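Local structure of ALDH21) (Physcomitrella patens subsp. patens, 5MZ5) at residues L286-P291 with T438-S444; M323-Y327 with A410-E414; V344-G350 with F395-V400. The protein acts as an NADP(+)-dependent succinic semialdehyde dehydrogenase, a member of the aldehyde dehydrogenase family that oxidises its substrate to succinate. One frame throughout, in Å; residues are numbered along the deposited sequence.

Interaction 1 of 3, residues L286-P291 with T438-S444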
ATOM      1  N   LEU A 286       9.809  19.645 -17.387  1.00 25.39           N
ATOM      2  CA  LEU A 286      10.525  20.784 -17.977  1.00 25.16           C
ATOM      3  C   LEU A 286      11.962  20.824 -17.492  1.00 31.74           C
ATOM      4  O   LEU A 286      12.425  19.839 -16.908  1.00 33.92           O
ATOM      5  CB  LEU A 286       9.748  22.108 -17.760  1.00 24.30           C
ATOM      6  CG  LEU A 286       8.215  22.005 -17.965  1.00 27.82           C
ATOM      7  CD1 LEU A 286       7.516  23.212 -17.459  1.00 28.64           C
ATOM      8  CD2 LEU A 286       7.834  21.691 -19.431  1.00 25.99           C
ATOM      9  N   GLY A 287      12.661  21.913 -17.765  1.00 29.11           N
ATOM     10  CA  GLY A 287      14.077  22.043 -17.430  1.00 29.92           C
ATOM     11  C   GLY A 287      14.461  22.161 -15.969  1.00 34.29           C
ATOM     12  O   GLY A 287      13.618  22.075 -15.072  1.00 33.31           O
ATOM     13  N   GLY A 288      15.752  22.358 -15.739  1.00 30.29           N
ATOM     14  CA  GLY A 288      16.289  22.533 -14.404  1.00 29.25           C
ATOM     15  C   GLY A 288      17.562  23.337 -14.368  1.00 31.77           C
ATOM     16  O   GLY A 288      18.085  23.746 -15.403  1.00 31.90           O
ATOM     17  N   ASN A 289      18.039  23.602 -13.168  1.00 29.15           N
ATOM     18  CA  ASN A 289      19.309  24.315 -12.934  1.00 29.59           C
ATOM     19  C   ASN A 289      19.848  23.651 -11.668  1.00 31.75           C
ATOM     20  O   ASN A 289      19.872  24.243 -10.580  1.00 31.83           O
ATOM     21  CB  ASN A 289      19.079  25.827 -12.779  1.00 25.59           C
ATOM     22  CG  ASN A 289      20.305  26.673 -12.544  1.00 40.93           C
ATOM     23  OD1 ASN A 289      21.405  26.190 -12.220  1.00 36.43           O
ATOM     24  ND2 ASN A 289      20.131  27.971 -12.694  1.00 36.30           N
ATOM     25  N   ALA A 290      20.211  22.363 -11.833  1.00 26.79           N
ATOM     26  CA  ALA A 290      20.619  21.472 -10.763  1.00 25.81           C
ATOM     27  C   ALA A 290      21.937  21.816 -10.064  1.00 30.58           C
ATOM     28  O   ALA A 290      23.008  21.870 -10.682  1.00 30.09           O
ATOM     29  CB  ALA A 290      20.657  20.038 -11.257  1.00 25.91           C
ATOM     30  N   PRO A 291      21.853  21.978  -8.725  1.00 25.42           N
ATOM     31  CA  PRO A 291      23.064  22.219  -7.935  1.00 25.04           C
ATOM     32  C   PRO A 291      23.595  20.921  -7.275  1.00 30.12           C
ATOM     33  O   PRO A 291      22.877  19.933  -7.130  1.00 28.27           O
ATOM     34  CB  PRO A 291      22.568  23.198  -6.877  1.00 26.13           C
ATOM     35  CG  PRO A 291      21.125  22.785  -6.650  1.00 29.23           C
ATOM     36  CD  PRO A 291      20.648  22.030  -7.876  1.00 24.91           C
ATOM     37  N   THR A 438      16.939  29.518  -6.919  1.00 26.53           N
ATOM     38  CA  THR A 438      16.662  29.272  -8.331  1.00 26.63           C
ATOM     39  C   THR A 438      15.151  29.192  -8.538  1.00 30.74           C
ATOM     40  O   THR A 438      14.420  28.910  -7.589  1.00 28.25           O
ATOM     41  CB  THR A 438      17.381  27.958  -8.796  1.00 29.97           C
ATOM     42  OG1 THR A 438      17.094  27.718 -10.173  1.00 26.97           O
ATOM     43  CG2 THR A 438      16.976  26.720  -7.972  1.00 26.40           C
ATOM     44  N   HIS A 439      14.696  29.401  -9.775  1.00 30.17           N
ATOM     45  CA  HIS A 439      13.286  29.308 -10.143  1.00 31.54           C
ATOM     46  C   HIS A 439      12.946  27.908 -10.672  1.00 32.55           C
ATOM     47  O   HIS A 439      11.787  27.609 -10.956  1.00 31.74           O
ATOM     48  CB  HIS A 439      12.849  30.447 -11.083  1.00 34.80           C
ATOM     49  CG  HIS A 439      13.591  30.541 -12.388  1.00 40.70           C
ATOM     50  ND1 HIS A 439      13.075  29.984 -13.565  1.00 43.42           N
ATOM     51  CD2 HIS A 439      14.720  31.224 -12.693  1.00 44.49           C
ATOM     52  CE1 HIS A 439      13.913  30.333 -14.531  1.00 43.55           C
ATOM     53  NE2 HIS A 439      14.927  31.068 -14.057  1.00 44.60           N
ATOM     54  N   TYR A 440      13.951  27.019 -10.709  1.00 27.87           N
ATOM     55  CA  TYR A 440      13.792  25.608 -11.082  1.00 26.09           C
ATOM     56  C   TYR A 440      13.769  24.767  -9.791  1.00 28.59           C
ATOM     57  O   TYR A 440      14.021  25.299  -8.709  1.00 26.91           O
ATOM     58  CB  TYR A 440      14.934  25.170 -12.005  1.00 28.05           C
ATOM     59  CG  TYR A 440      15.073  25.986 -13.276  1.00 31.24           C
ATOM     60  CD1 TYR A 440      14.329  25.677 -14.414  1.00 32.95           C
ATOM     61  CD2 TYR A 440      15.963  27.053 -13.348  1.00 33.19           C
ATOM     62  CE1 TYR A 440      14.477  26.411 -15.597  1.00 32.29           C
ATOM     63  CE2 TYR A 440      16.134  27.779 -14.526  1.00 34.53           C
ATOM     64  CZ  TYR A 440      15.385  27.459 -15.649  1.00 41.93           C
ATOM     65  OH  TYR A 440      15.544  28.200 -16.804  1.00 41.74           O
ATOM     66  N   GLY A 441      13.450  23.477  -9.901  1.00 26.39           N
ATOM     67  CA  GLY A 441      13.406  22.584  -8.747  1.00 26.37           C
ATOM     68  C   GLY A 441      13.263  21.130  -9.119  1.00 30.44           C
ATOM     69  O   GLY A 441      12.384  20.443  -8.608  1.00 29.62           O
ATOM     70  N   LEU A 442      14.135  20.651 -10.005  1.00 27.68           N
ATOM     71  CA  LEU A 442      14.077  19.284 -10.501  1.00 26.91           C
ATOM     72  C   LEU A 442      14.826  18.317  -9.595  1.00 29.37           C
ATOM     73  O   LEU A 442      14.193  17.516  -8.899  1.00 29.38           O
ATOM     74  CB  LEU A 442      14.555  19.269 -11.975  1.00 27.42           C
ATOM     75  CG  LEU A 442      14.305  18.064 -12.895  1.00 33.22           C
ATOM     76  CD1 LEU A 442      13.061  17.316 -12.572  1.00 33.01           C
ATOM     77  CD2 LEU A 442      14.248  18.501 -14.334  1.00 33.72           C
ATOM     78  N   GLN A 443      16.159  18.403  -9.572  1.00 26.34           N
ATOM     79  CA  GLN A 443      17.006  17.546  -8.748  1.00 25.49           C
ATOM     80  C   GLN A 443      18.180  18.311  -8.174  1.00 27.92           C
ATOM     81  O   GLN A 443      18.554  19.360  -8.687  1.00 26.88           O
ATOM     82  CB  GLN A 443      17.478  16.280  -9.504  1.00 25.80           C
ATOM     83  CG  GLN A 443      16.349  15.300  -9.785  1.00 31.41           C
ATOM     84  CD  GLN A 443      16.719  13.884 -10.140  1.00 39.95           C
ATOM     85  OE1 GLN A 443      15.853  13.023 -10.209  1.00 41.53           O
ATOM     86  NE2 GLN A 443      17.991  13.593 -10.381  1.00 27.62           N
ATOM     87  N   SER A 444      18.721  17.803  -7.074  1.00 26.48           N
ATOM     88  CA  SER A 444      19.888  18.334  -6.361  1.00 26.81           C
ATOM     89  C   SER A 444      20.752  17.152  -5.939  1.00 31.08           C
ATOM     90  O   SER A 444      20.245  16.042  -5.798  1.00 30.42           O
ATOM     91  CB  SER A 444      19.446  19.107  -5.127  1.00 30.07           C
ATOM     92  OG  SER A 444      19.030  20.414  -5.479  1.00 41.80           O
TER
HETATM   93  O   HOH W   1      16.603  21.853 -11.063  1.00 27.44           O
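Tyr440 carries its CG opposite its own carbonyl carbon and beside its backbone N (chi1 -57°), a setting that lays the phenol ring against the backbone of Gly287 to Asn289. Asn289 CB comes obliquely to the ring, 3.4 Å from Tyr440 CD2, and from there a CG anti to N (chi1 -180°) carries the amide on toward Arg411 O and Arg325 NE. One ring face lies over Gly288 C, toward the rim, while His439 ND1 sits beyond the opposite face. Glycine suits position 288 because a CB there would crowd Leu442 CB.

Thr438 holds the loop in shape: its OG1 accepts from Tyr440 N at 3.3 Å, an ST turn, and lies at the edge of the ring in its plane. Leucine at 442 extends CD2 along the neighbouring backbone, to 3.4 Å from Leu286 O. Between the segments a water accepts from Asn289 N at 3.1 Å and from Leu442 N at 2.9 Å, satisfying two N-H groups where the backbones do not pair directly. Farther on, Pro291 brings its CD to 3.3 Å from Ser444 OG, and strands 290-294 and 443-447 begin their parallel pairing.

The polar ends look elsewhere: Asn289 ND2 gives to Arg411 O and OD1 receives Arg325 NE, while Tyr440 OH bonds to the backbone N of Glu414. Replacing Tyr440 by an alanine would probably open a gap beside Gly288 and Asn289 and leave Glu414 N without its hydroxyl partner. Leu286 and Glu414 both bind NADP(+), and Gly288 N is bonded to Glu414 OE2. Packing plus one shared water thus joins the segments directly, and the outward hydrogen bonds tie this joint to the wall of the cofactor site.

Interaction 2 of 3, residues M323-Y327 with A410-E414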
ATOM      1  N   MET A 323      24.298  18.836 -13.997  1.00 23.88           N
ATOM      2  CA  MET A 323      24.789  19.564 -12.814  1.00 22.41           C
ATOM      3  C   MET A 323      25.380  20.898 -13.292  1.00 27.74           C
ATOM      4  O   MET A 323      26.499  20.954 -13.816  1.00 27.85           O
ATOM      5  CB  MET A 323      25.795  18.731 -12.011  1.00 24.38           C
ATOM      6  CG  MET A 323      26.328  19.415 -10.754  1.00 27.66           C
ATOM      7  SD  MET A 323      27.815  18.556 -10.158  1.00 31.54           S
ATOM      8  CE  MET A 323      29.037  19.193 -11.332  1.00 28.55           C
ATOM      9  N   GLN A 324      24.588  21.965 -13.158  1.00 25.94           N
ATOM     10  CA  GLN A 324      24.974  23.301 -13.612  1.00 25.80           C
ATOM     11  C   GLN A 324      25.764  24.075 -12.557  1.00 28.86           C
ATOM     12  O   GLN A 324      26.616  24.878 -12.917  1.00 26.39           O
ATOM     13  CB  GLN A 324      23.731  24.088 -14.047  1.00 25.99           C
ATOM     14  CG  GLN A 324      24.058  25.345 -14.855  1.00 28.85           C
ATOM     15  CD  GLN A 324      22.804  26.013 -15.358  1.00 42.74           C
ATOM     16  OE1 GLN A 324      21.918  25.375 -15.941  1.00 36.86           O
ATOM     17  NE2 GLN A 324      22.687  27.310 -15.128  1.00 28.75           N
ATOM     18  N   ARG A 325      25.462  23.845 -11.262  1.00 27.04           N
ATOM     19  CA  ARG A 325      26.083  24.573 -10.150  1.00 27.76           C
ATOM     20  C   ARG A 325      26.727  23.622  -9.146  1.00 32.65           C
ATOM     21  O   ARG A 325      26.109  22.639  -8.720  1.00 30.92           O
ATOM     22  CB  ARG A 325      25.061  25.492  -9.449  1.00 26.79           C
ATOM     23  CG  ARG A 325      24.381  26.513 -10.376  1.00 27.98           C
ATOM     24  CD  ARG A 325      23.309  27.291  -9.646  1.00 29.24           C
ATOM     25  NE  ARG A 325      22.106  26.499  -9.359  1.00 27.87           N
ATOM     26  CZ  ARG A 325      21.451  26.521  -8.203  1.00 37.74           C
ATOM     27  NH1 ARG A 325      20.333  25.825  -8.056  1.00 27.02           N
ATOM     28  NH2 ARG A 325      21.901  27.254  -7.187  1.00 24.55           N
ATOM     29  N   LEU A 326      27.991  23.914  -8.802  1.00 29.32           N
ATOM     30  CA  LEU A 326      28.769  23.098  -7.889  1.00 29.50           C
ATOM     31  C   LEU A 326      29.228  23.939  -6.699  1.00 34.36           C
ATOM     32  O   LEU A 326      29.961  24.910  -6.883  1.00 36.17           O
ATOM     33  CB  LEU A 326      29.956  22.462  -8.644  1.00 29.06           C
ATOM     34  CG  LEU A 326      30.921  21.549  -7.884  1.00 32.49           C
ATOM     35  CD1 LEU A 326      30.181  20.485  -7.024  1.00 31.33           C
ATOM     36  CD2 LEU A 326      31.916  20.908  -8.848  1.00 32.34           C
ATOM     37  N   TYR A 327      28.780  23.554  -5.489  1.00 28.39           N
ATOM     38  CA  TYR A 327      29.073  24.203  -4.205  1.00 27.48           C
ATOM     39  C   TYR A 327      29.989  23.298  -3.404  1.00 31.27           C
ATOM     40  O   TYR A 327      29.614  22.175  -3.064  1.00 29.49           O
ATOM     41  CB  TYR A 327      27.761  24.522  -3.441  1.00 27.26           C
ATOM     42  CG  TYR A 327      26.874  25.464  -4.229  1.00 26.89           C
ATOM     43  CD1 TYR A 327      27.055  26.846  -4.162  1.00 28.99           C
ATOM     44  CD2 TYR A 327      25.894  24.972  -5.089  1.00 25.73           C
ATOM     45  CE1 TYR A 327      26.281  27.716  -4.931  1.00 30.00           C
ATOM     46  CE2 TYR A 327      25.124  25.828  -5.870  1.00 26.63           C
ATOM     47  CZ  TYR A 327      25.320  27.200  -5.789  1.00 37.96           C
ATOM     48  OH  TYR A 327      24.564  28.036  -6.568  1.00 36.98           O
ATOM     49  N   ALA A 410      23.861  32.648 -17.269  1.00 36.13           N
ATOM     50  CA  ALA A 410      24.478  31.348 -16.996  1.00 35.22           C
ATOM     51  C   ALA A 410      24.117  30.865 -15.578  1.00 38.18           C
ATOM     52  O   ALA A 410      23.995  29.664 -15.374  1.00 37.70           O
ATOM     53  CB  ALA A 410      25.989  31.431 -17.164  1.00 36.17           C
ATOM     54  N   ARG A 411      23.889  31.797 -14.631  1.00 34.25           N
ATOM     55  CA  ARG A 411      23.520  31.467 -13.256  1.00 33.94           C
ATOM     56  C   ARG A 411      21.993  31.367 -13.046  1.00 38.23           C
ATOM     57  O   ARG A 411      21.520  30.440 -12.389  1.00 37.86           O
ATOM     58  CB  ARG A 411      24.188  32.455 -12.263  1.00 31.86           C
ATOM     59  CG  ARG A 411      23.776  32.316 -10.779  1.00 32.28           C
ATOM     60  CD  ARG A 411      23.940  30.908 -10.189  1.00 29.47           C
ATOM     61  NE  ARG A 411      23.471  30.835  -8.801  1.00 35.93           N
ATOM     62  CZ  ARG A 411      22.201  30.671  -8.431  1.00 45.58           C
ATOM     63  NH1 ARG A 411      21.251  30.522  -9.341  1.00 30.00           N
ATOM     64  NH2 ARG A 411      21.878  30.649  -7.146  1.00 33.45           N
ATOM     65  N   LYS A 412      21.241  32.309 -13.613  1.00 35.38           N
ATOM     66  CA  LYS A 412      19.790  32.437 -13.488  1.00 34.66           C
ATOM     67  C   LYS A 412      18.996  31.392 -14.295  1.00 39.56           C
ATOM     68  O   LYS A 412      17.972  30.888 -13.816  1.00 38.72           O
ATOM     69  CB  LYS A 412      19.402  33.879 -13.880  1.00 37.17           C
ATOM     70  CG  LYS A 412      17.922  34.255 -13.792  1.00 51.72           C
ATOM     71  CD  LYS A 412      17.686  35.780 -13.911  1.00 63.84           C
ATOM     72  CE  LYS A 412      18.350  36.493 -15.086  1.00 81.25           C
ATOM     73  NZ  LYS A 412      17.767  36.112 -16.402  1.00 89.85           N
ATOM     74  N   GLU A 413      19.452  31.084 -15.519  1.00 34.92           N
ATOM     75  CA  GLU A 413      18.732  30.192 -16.429  1.00 32.79           C
ATOM     76  C   GLU A 413      19.419  28.853 -16.649  1.00 36.91           C
ATOM     77  O   GLU A 413      20.604  28.696 -16.349  1.00 36.71           O
ATOM     78  CB  GLU A 413      18.544  30.875 -17.810  1.00 33.83           C
ATOM     79  CG  GLU A 413      18.047  32.311 -17.794  1.00 42.11           C
ATOM     80  CD  GLU A 413      16.662  32.546 -17.223  1.00 65.63           C
ATOM     81  OE1 GLU A 413      15.826  31.613 -17.242  1.00 54.86           O
ATOM     82  OE2 GLU A 413      16.407  33.684 -16.771  1.00 73.45           O
ATOM     83  N   GLU A 414      18.669  27.912 -17.242  1.00 32.40           N
ATOM     84  CA  GLU A 414      19.146  26.600 -17.648  1.00 31.84           C
ATOM     85  C   GLU A 414      20.065  26.821 -18.850  1.00 37.06           C
ATOM     86  O   GLU A 414      19.630  27.363 -19.868  1.00 37.29           O
ATOM     87  CB  GLU A 414      17.953  25.707 -18.042  1.00 31.96           C
ATOM     88  CG  GLU A 414      18.356  24.315 -18.527  1.00 32.43           C
ATOM     89  CD  GLU A 414      17.182  23.380 -18.731  1.00 37.68           C
ATOM     90  OE1 GLU A 414      16.231  23.784 -19.431  1.00 38.64           O
ATOM     91  OE2 GLU A 414      17.209  22.244 -18.204  1.00 30.81           O
TER
HETATM   92  O   HOH W   2      25.308  30.849  -6.285  1.00 33.00           O
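Arg411 starts out with CB directed away from Arg325, and a bend at chi2 (54°) swings the rest of its chain back over the strand. Its CD packs on Arg325 CD at 3.7 Å. Next, NE donates a hydrogen bond to a water, in plane at the guanidinium edge, that also bonds Tyr327 OH. One face at CZ is covered by Arg325 NH2, 3.6 Å from CZ, the guanidinium planes 32° apart, and NH1 lies over one face of the Arg325 guanidinium. The NH2 tip bonds Asn437 O and forms a salt bridge with Glu434, whose carboxylate probably offsets part of the positive charge gathered where Arg411 NH2 and Arg325 NH2 come close. Arginine suits position 325 too, because its several N-H groups reach separate acceptors: NH2 donates to Tyr327 OH, and NH1 reaches Cys435 O.

Gln324 fastens the other end. Its extended chain sets NE2 2.8 Å from Glu413 O in a nearly straight bond (166°), with a weak second bond to Ala410 O.

Strand 323-329 runs between 290-294 and 419-425; helix 409-412 packs by Arg411 on Leu421 and Tyr423 of strand 419-425, while Ala410 and, just past the helix, Glu413 touch helix 365-380.

Interaction 3 of 3, residues V344-G350 with F395-V400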
ATOM      1  N   VAL A 344      38.199  17.638 -16.388  1.00 35.95           N
ATOM      2  CA  VAL A 344      37.437  18.167 -17.541  1.00 36.26           C
ATOM      3  C   VAL A 344      38.366  18.356 -18.745  1.00 39.53           C
ATOM      4  O   VAL A 344      37.917  18.163 -19.879  1.00 38.88           O
ATOM      5  CB  VAL A 344      36.473  19.398 -17.332  1.00 40.59           C
ATOM      6  CG1 VAL A 344      36.118  19.666 -15.877  1.00 40.25           C
ATOM      7  CG2 VAL A 344      36.949  20.661 -18.035  1.00 40.90           C
ATOM      8  N   LYS A 345      39.657  18.702 -18.497  1.00 36.33           N
ATOM      9  CA  LYS A 345      40.671  18.902 -19.535  1.00 36.74           C
ATOM     10  C   LYS A 345      41.022  17.614 -20.282  1.00 41.47           C
ATOM     11  O   LYS A 345      41.529  17.683 -21.404  1.00 42.53           O
ATOM     12  CB  LYS A 345      41.933  19.578 -18.954  1.00 39.39           C
ATOM     13  CG  LYS A 345      41.746  21.084 -18.773  1.00 43.08           C
ATOM     14  CD  LYS A 345      42.835  21.701 -17.915  1.00 46.69           C
ATOM     15  CE  LYS A 345      43.421  22.947 -18.534  1.00 51.00           C
ATOM     16  NZ  LYS A 345      42.529  24.128 -18.434  1.00 47.37           N
ATOM     17  N   LYS A 346      40.702  16.452 -19.688  1.00 36.63           N
ATOM     18  CA  LYS A 346      40.965  15.126 -20.250  1.00 36.52           C
ATOM     19  C   LYS A 346      39.799  14.599 -21.088  1.00 38.99           C
ATOM     20  O   LYS A 346      39.979  13.600 -21.797  1.00 37.06           O
ATOM     21  CB  LYS A 346      41.304  14.123 -19.124  1.00 39.21           C
ATOM     22  CG  LYS A 346      42.685  14.324 -18.516  1.00 58.23           C
ATOM     23  CD  LYS A 346      42.942  13.352 -17.366  1.00 74.54           C
ATOM     24  CE  LYS A 346      44.347  13.499 -16.813  1.00 89.38           C
ATOM     25  NZ  LYS A 346      44.764  12.312 -16.022  1.00 94.42           N
ATOM     26  N   LEU A 347      38.605  15.252 -20.995  1.00 35.17           N
ATOM     27  CA  LEU A 347      37.387  14.820 -21.680  1.00 34.26           C
ATOM     28  C   LEU A 347      37.511  14.901 -23.193  1.00 39.67           C
ATOM     29  O   LEU A 347      37.822  15.961 -23.722  1.00 40.85           O
ATOM     30  CB  LEU A 347      36.133  15.562 -21.179  1.00 33.56           C
ATOM     31  CG  LEU A 347      35.736  15.381 -19.699  1.00 37.77           C
ATOM     32  CD1 LEU A 347      34.557  16.284 -19.336  1.00 36.41           C
ATOM     33  CD2 LEU A 347      35.441  13.917 -19.363  1.00 38.00           C
ATOM     34  N   LYS A 348      37.311  13.766 -23.883  1.00 36.31           N
ATOM     35  CA  LYS A 348      37.424  13.701 -25.340  1.00 36.50           C
ATOM     36  C   LYS A 348      36.185  14.265 -25.996  1.00 38.53           C
ATOM     37  O   LYS A 348      35.082  13.763 -25.794  1.00 36.53           O
ATOM     38  CB  LYS A 348      37.688  12.277 -25.841  1.00 39.39           C
ATOM     39  CG  LYS A 348      39.019  11.736 -25.411  1.00 52.10           C
ATOM     40  CD  LYS A 348      39.214  10.331 -25.866  1.00 59.68           C
ATOM     41  CE  LYS A 348      40.626   9.920 -25.567  1.00 66.41           C
ATOM     42  NZ  LYS A 348      40.890   8.510 -25.960  1.00 78.23           N
ATOM     43  N   MET A 349      36.388  15.318 -26.783  1.00 36.08           N
ATOM     44  CA  MET A 349      35.363  16.010 -27.542  1.00 35.27           C
ATOM     45  C   MET A 349      35.612  15.725 -29.022  1.00 39.18           C
ATOM     46  O   MET A 349      36.735  15.883 -29.509  1.00 40.73           O
ATOM     47  CB  MET A 349      35.417  17.520 -27.260  1.00 37.90           C
ATOM     48  CG  MET A 349      34.238  18.277 -27.820  1.00 42.25           C
ATOM     49  SD  MET A 349      34.279  20.057 -27.516  1.00 47.40           S
ATOM     50  CE  MET A 349      35.504  20.571 -28.688  1.00 44.88           C
ATOM     51  N   GLY A 350      34.573  15.288 -29.719  1.00 33.12           N
ATOM     52  CA  GLY A 350      34.683  15.000 -31.140  1.00 32.19           C
ATOM     53  C   GLY A 350      33.531  14.224 -31.720  1.00 34.94           C
ATOM     54  O   GLY A 350      32.391  14.340 -31.259  1.00 33.06           O
ATOM     55  N   PHE A 395      30.181  22.536 -31.585  1.00 34.72           N
ATOM     56  CA  PHE A 395      30.923  22.079 -30.415  1.00 34.45           C
ATOM     57  C   PHE A 395      31.238  23.215 -29.437  1.00 40.40           C
ATOM     58  O   PHE A 395      31.668  24.293 -29.845  1.00 40.26           O
ATOM     59  CB  PHE A 395      32.239  21.399 -30.835  1.00 35.66           C
ATOM     60  CG  PHE A 395      32.080  20.009 -31.403  1.00 35.75           C
ATOM     61  CD1 PHE A 395      32.059  18.897 -30.568  1.00 35.54           C
ATOM     62  CD2 PHE A 395      31.981  19.807 -32.776  1.00 36.80           C
ATOM     63  CE1 PHE A 395      31.939  17.606 -31.097  1.00 35.38           C
ATOM     64  CE2 PHE A 395      31.858  18.509 -33.303  1.00 37.94           C
ATOM     65  CZ  PHE A 395      31.829  17.421 -32.458  1.00 34.51           C
ATOM     66  N   ILE A 396      31.015  22.951 -28.143  1.00 37.35           N
ATOM     67  CA  ILE A 396      31.336  23.834 -27.024  1.00 37.09           C
ATOM     68  C   ILE A 396      32.274  23.027 -26.157  1.00 38.83           C
ATOM     69  O   ILE A 396      31.941  21.903 -25.761  1.00 39.20           O
ATOM     70  CB  ILE A 396      30.073  24.322 -26.222  1.00 40.39           C
ATOM     71  CG1 ILE A 396      29.258  25.366 -27.012  1.00 42.14           C
ATOM     72  CG2 ILE A 396      30.448  24.891 -24.837  1.00 41.16           C
ATOM     73  CD1 ILE A 396      29.928  26.846 -27.101  1.00 52.44           C
ATOM     74  N   GLU A 397      33.441  23.594 -25.855  1.00 35.08           N
ATOM     75  CA  GLU A 397      34.425  22.963 -24.975  1.00 34.48           C
ATOM     76  C   GLU A 397      33.822  22.771 -23.570  1.00 35.32           C
ATOM     77  O   GLU A 397      33.039  23.628 -23.133  1.00 33.63           O
ATOM     78  CB  GLU A 397      35.671  23.843 -24.857  1.00 36.03           C
ATOM     79  CG  GLU A 397      36.585  23.756 -26.054  1.00 42.54           C
ATOM     80  CD  GLU A 397      37.785  24.681 -26.003  1.00 56.65           C
ATOM     81  OE1 GLU A 397      38.752  24.421 -26.753  1.00 58.37           O
ATOM     82  OE2 GLU A 397      37.761  25.667 -25.229  1.00 46.87           O
ATOM     83  N   PRO A 398      34.148  21.668 -22.850  1.00 31.17           N
ATOM     84  CA  PRO A 398      33.639  21.542 -21.461  1.00 29.59           C
ATOM     85  C   PRO A 398      34.212  22.720 -20.652  1.00 33.59           C
ATOM     86  O   PRO A 398      35.416  22.993 -20.689  1.00 32.25           O
ATOM     87  CB  PRO A 398      34.135  20.166 -21.006  1.00 30.85           C
ATOM     88  CG  PRO A 398      35.237  19.821 -21.922  1.00 35.91           C
ATOM     89  CD  PRO A 398      35.082  20.577 -23.204  1.00 31.51           C
ATOM     90  N   THR A 399      33.311  23.511 -20.068  1.00 31.52           N
ATOM     91  CA  THR A 399      33.626  24.766 -19.400  1.00 31.62           C
ATOM     92  C   THR A 399      33.338  24.739 -17.911  1.00 35.11           C
ATOM     93  O   THR A 399      32.346  24.159 -17.487  1.00 34.36           O
ATOM     94  CB  THR A 399      32.819  25.891 -20.091  1.00 37.31           C
ATOM     95  OG1 THR A 399      33.011  25.830 -21.504  1.00 37.69           O
ATOM     96  CG2 THR A 399      33.161  27.281 -19.583  1.00 35.50           C
ATOM     97  N   VAL A 400      34.196  25.421 -17.132  1.00 32.79           N
ATOM     98  CA  VAL A 400      34.066  25.648 -15.687  1.00 32.64           C
ATOM     99  C   VAL A 400      34.315  27.137 -15.422  1.00 35.80           C
ATOM    100  O   VAL A 400      35.344  27.668 -15.811  1.00 34.33           O
ATOM    101  CB  VAL A 400      34.950  24.743 -14.777  1.00 36.12           C
ATOM    102  CG1 VAL A 400      34.601  24.950 -13.299  1.00 35.11           C
ATOM    103  CG2 VAL A 400      34.806  23.269 -15.153  1.00 35.40           C
TER
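Val344 and Val400 form the buried end of this contact, with Val344 CG1 3.9 Å from Val400 CG2. The other branch of Val344 turns to Pro398, CG2 standing 4.1 Å from Pro398 CB, with the two side chains running alongside in opposing senses. Pro398 CG also rests against Val344 O, the carbonyl that accepts from Leu347 N. A branched valine suits position 344 because it can offer one methyl to Val400 and the other to Pro398, and the compact proline ring packs on Val344 at the break in strand 395-402. Ile309 and Phe313 of helix 301-313 also touch Val344.

Phe395 and Met349 make the other end. The methionine leaves its backbone with CG anti to N (chi1 -170°) and runs extended to the sulfur, so that CG passes 3.6 Å from Phe395 CD1 and SD stops 3.5 Å from Ile396 O. The sulfur lies 5.2 Å from the ring centroid, obliquely placed, in a Met-aromatic contact. Gly350 O approaches the ring edge in its plane, 3.3 Å from Phe395 CE1, where the slightly positive C-H rim can meet a carbonyl oxygen.

Toward solvent the fit loosens, and Met349, Leu347 and Glu397 are all partly exposed. Glu397 meets the methionine through aliphatic carbon, Met349 CE being 4.3 Å from Glu397 CG, while Leu347 reaches the proline through CD1.

With neither a hydrogen bond nor a salt bridge between the segments, the join of helix end and strand depends on shape and the burial of apolar surface, helped by a flexible thioether that can fit itself to a ring and a carbonyl together.

All three interactions reach one mixed sheet but at different depths. Interactions 1 and 2 are buried and touch each other, their centres 9 Å apart, joined by direct hydrogen bonds from 288-289 to 411-414 close to the NADP(+) site. Their strands 290-294 and 323-329 are also neighbours in the sheet. Interaction 1 is mostly backbone packing with a shared water, whereas interaction 2 uses an amide on carbonyls and two arginines held close by acceptors and Glu434. Interaction 3 lies about 17 Å from interaction 2, centre to centre, and is partly exposed; helix 333-345 follows strand 323-329 in the chain, strand 395-402 precedes helix 409-412, and here apolar contact replaces polar bonds.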